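CD160 antigen (Homo sapiens, PDB 6NGG) acts as an immune-cell receptor that binds MHC class I molecules and TNFRSF14 (HVEM), delivering stimulatory or inhibitory signals that regulate cell activation and differentiation. Local coordinates at residues G12-L17 with Q69-I74. The protein carries 1 engineered substitution. Sequence-based numbering, arbitrary orientation.
Sequences GTRLNL and QLMFTI
Residues 14-17 and 69-74 run antiparallel as neighbouring strands in the three-stranded sheet of the CD160 immunoglobulin domain, 69-74 lying at its edge. L15 with I74 and L17 with F72 are hydrogen-bonded pairs, each tightly closed by two nearly straight backbone bonds; L17 N reaches F72 O at 2.8 Å and 177°. Inward, L15, L17 and I74 are buried between the two sheets in looser van der Waals contact, both leucines meeting I105 of strand 97-107, while F72 packs against L49 and K50. L17 CD1 lies 4.2 Å from I74 CD1 and also meets the rim of the F72 ring near its plane. On the opposite, more solvent-accessible face, exposed R14 and partly exposed T73 and M71 surround a buried N16. T73 OG1 donates to N16 OD1 at 2.9 Å, on a lone pair. R14, extended with CG anti to the backbone N (chi1 159°), brings NE to N16 OD1 at 3.0 Å on a lone pair and NH2 at 3.2 Å from above the carbonyl plane, while T73 CG2 packs closely over one guanidinium face. N16 ND2 is hydrogen-bonded to S9 OG on strand 3-11. Held at both ends, the amide should be fixed in rotation, and the guanidinium charge would probably polarise it.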
loop_
_atom_site.group_PDB
_atom_site.type_symbol
_atom_site.label_atom_id
_atom_site.label_comp_id
_atom_site.label_asym_id
_atom_site.label_seq_id
_atom_site.Cartn_x
_atom_site.Cartn_y
_atom_site.Cartn_z
ATOM N N GLY A 12 -11.910 -10.563 12.454
ATOM C CA GLY A 12 -12.267 -11.897 12.031
ATOM C C GLY A 12 -11.138 -12.596 11.374
ATOM O O GLY A 12 -10.011 -12.631 11.887
ATOM N N THR A 13 -11.398 -13.119 10.207
ATOM C CA THR A 13 -10.392 -13.768 9.412
ATOM C C THR A 13 -9.707 -12.839 8.377
ATOM O O THR A 13 -8.766 -13.202 7.655
ATOM C CB THR A 13 -11.058 -15.018 8.810
ATOM O OG1 THR A 13 -10.090 -16.061 8.706
ATOM C CG2 THR A 13 -11.661 -14.742 7.461
ATOM N N ARG A 14 -10.160 -11.610 8.343
ATOM C CA ARG A 14 -9.764 -10.650 7.316
ATOM C C ARG A 14 -8.566 -9.786 7.821
ATOM O O ARG A 14 -8.581 -9.307 8.968
ATOM C CB ARG A 14 -11.028 -9.816 7.000
ATOM C CG ARG A 14 -10.791 -8.491 6.366
ATOM C CD ARG A 14 -12.125 -7.835 6.077
ATOM N NE ARG A 14 -11.825 -6.482 5.639
ATOM C CZ ARG A 14 -12.600 -5.700 4.891
ATOM N NH1 ARG A 14 -13.823 -6.115 4.453
ATOM N NH2 ARG A 14 -12.128 -4.489 4.596
ATOM N N LEU A 15 -7.599 -9.548 6.934
ATOM C CA LEU A 15 -6.425 -8.703 7.187
ATOM C C LEU A 15 -6.370 -7.615 6.132
ATOM O O LEU A 15 -6.459 -7.895 4.903
ATOM C CB LEU A 15 -5.179 -9.523 7.037
ATOM C CG LEU A 15 -3.835 -8.783 7.266
ATOM C CD1 LEU A 15 -3.734 -8.126 8.589
ATOM C CD2 LEU A 15 -2.724 -9.796 7.062
ATOM N N ASN A 16 -6.274 -6.379 6.576
ATOM C CA ASN A 16 -6.155 -5.277 5.635
ATOM C C ASN A 16 -4.739 -4.682 5.644
ATOM O O ASN A 16 -4.252 -4.310 6.730
ATOM C CB ASN A 16 -7.164 -4.197 6.038
ATOM C CG ASN A 16 -8.557 -4.731 6.216
ATOM O OD1 ASN A 16 -9.132 -5.269 5.296
ATOM N ND2 ASN A 16 -9.099 -4.603 7.452
ATOM N N LEU A 17 -4.100 -4.548 4.500
ATOM C CA LEU A 17 -2.746 -3.990 4.415
ATOM C C LEU A 17 -2.917 -2.599 3.843
ATOM O O LEU A 17 -3.562 -2.427 2.791
ATOM C CB LEU A 17 -1.844 -4.841 3.540
ATOM C CG LEU A 17 -1.612 -6.287 4.003
ATOM C CD1 LEU A 17 -0.648 -7.043 3.073
ATOM C CD2 LEU A 17 -1.193 -6.391 5.452
ATOM N N GLN A 69 -4.822 7.072 0.585
ATOM C CA GLN A 69 -4.699 5.738 1.111
ATOM C C GLN A 69 -5.011 4.664 0.100
ATOM O O GLN A 69 -5.961 4.817 -0.680
ATOM C CB GLN A 69 -5.593 5.577 2.313
ATOM C CG GLN A 69 -5.386 4.285 3.059
ATOM C CD GLN A 69 -6.491 4.075 4.068
ATOM O OE1 GLN A 69 -6.447 4.636 5.179
ATOM N NE2 GLN A 69 -7.487 3.250 3.703
ATOM N N LEU A 70 -4.218 3.594 0.146
ATOM C CA LEU A 70 -4.509 2.326 -0.588
ATOM C C LEU A 70 -4.682 1.188 0.405
ATOM O O LEU A 70 -3.856 1.005 1.300
ATOM C CB LEU A 70 -3.427 1.982 -1.540
ATOM C CG LEU A 70 -3.332 0.551 -2.101
ATOM C CD1 LEU A 70 -4.544 0.310 -2.930
ATOM C CD2 LEU A 70 -2.147 0.395 -2.980
ATOM N N MET A 71 -5.761 0.421 0.262
ATOM C CA MET A 71 -6.007 -0.719 1.204
ATOM C C MET A 71 -6.175 -1.984 0.372
ATOM O O MET A 71 -6.949 -1.976 -0.636
ATOM C CB MET A 71 -7.182 -0.456 2.146
ATOM C CG MET A 71 -7.576 -1.662 3.015
ATOM S SD MET A 71 -9.042 -1.450 4.056
ATOM C CE MET A 71 -8.365 -0.172 5.010
ATOM N N PHE A 72 -5.315 -2.969 0.646
ATOM C CA PHE A 72 -5.404 -4.273 0.038
ATOM C C PHE A 72 -6.000 -5.217 1.083
ATOM O O PHE A 72 -5.462 -5.337 2.188
ATOM C CB PHE A 72 -4.040 -4.725 -0.398
ATOM C CG PHE A 72 -4.008 -6.112 -0.934
ATOM C CD1 PHE A 72 -4.643 -6.408 -2.128
ATOM C CD2 PHE A 72 -3.286 -7.114 -0.277
ATOM C CE1 PHE A 72 -4.586 -7.678 -2.681
ATOM C CE2 PHE A 72 -3.252 -8.396 -0.825
ATOM C CZ PHE A 72 -3.941 -8.683 -1.995
ATOM N N THR A 73 -7.093 -5.891 0.746
ATOM C CA THR A 73 -7.771 -6.752 1.710
ATOM C C THR A 73 -7.575 -8.228 1.359
ATOM O O THR A 73 -7.709 -8.605 0.203
ATOM C CB THR A 73 -9.258 -6.394 1.872
ATOM O OG1 THR A 73 -9.378 -5.043 2.381
ATOM C CG2 THR A 73 -9.934 -7.350 2.929
ATOM N N ILE A 74 -7.149 -9.007 2.351
ATOM C CA ILE A 74 -7.045 -10.447 2.293
ATOM C C ILE A 74 -8.248 -10.998 3.118
ATOM O O ILE A 74 -8.324 -10.814 4.295
ATOM C CB ILE A 74 -5.711 -10.917 2.848
ATOM C CG1 ILE A 74 -4.544 -10.380 2.026
ATOM C CG2 ILE A 74 -5.629 -12.422 2.905
ATOM C CD1 ILE A 74 -3.240 -10.347 2.784
#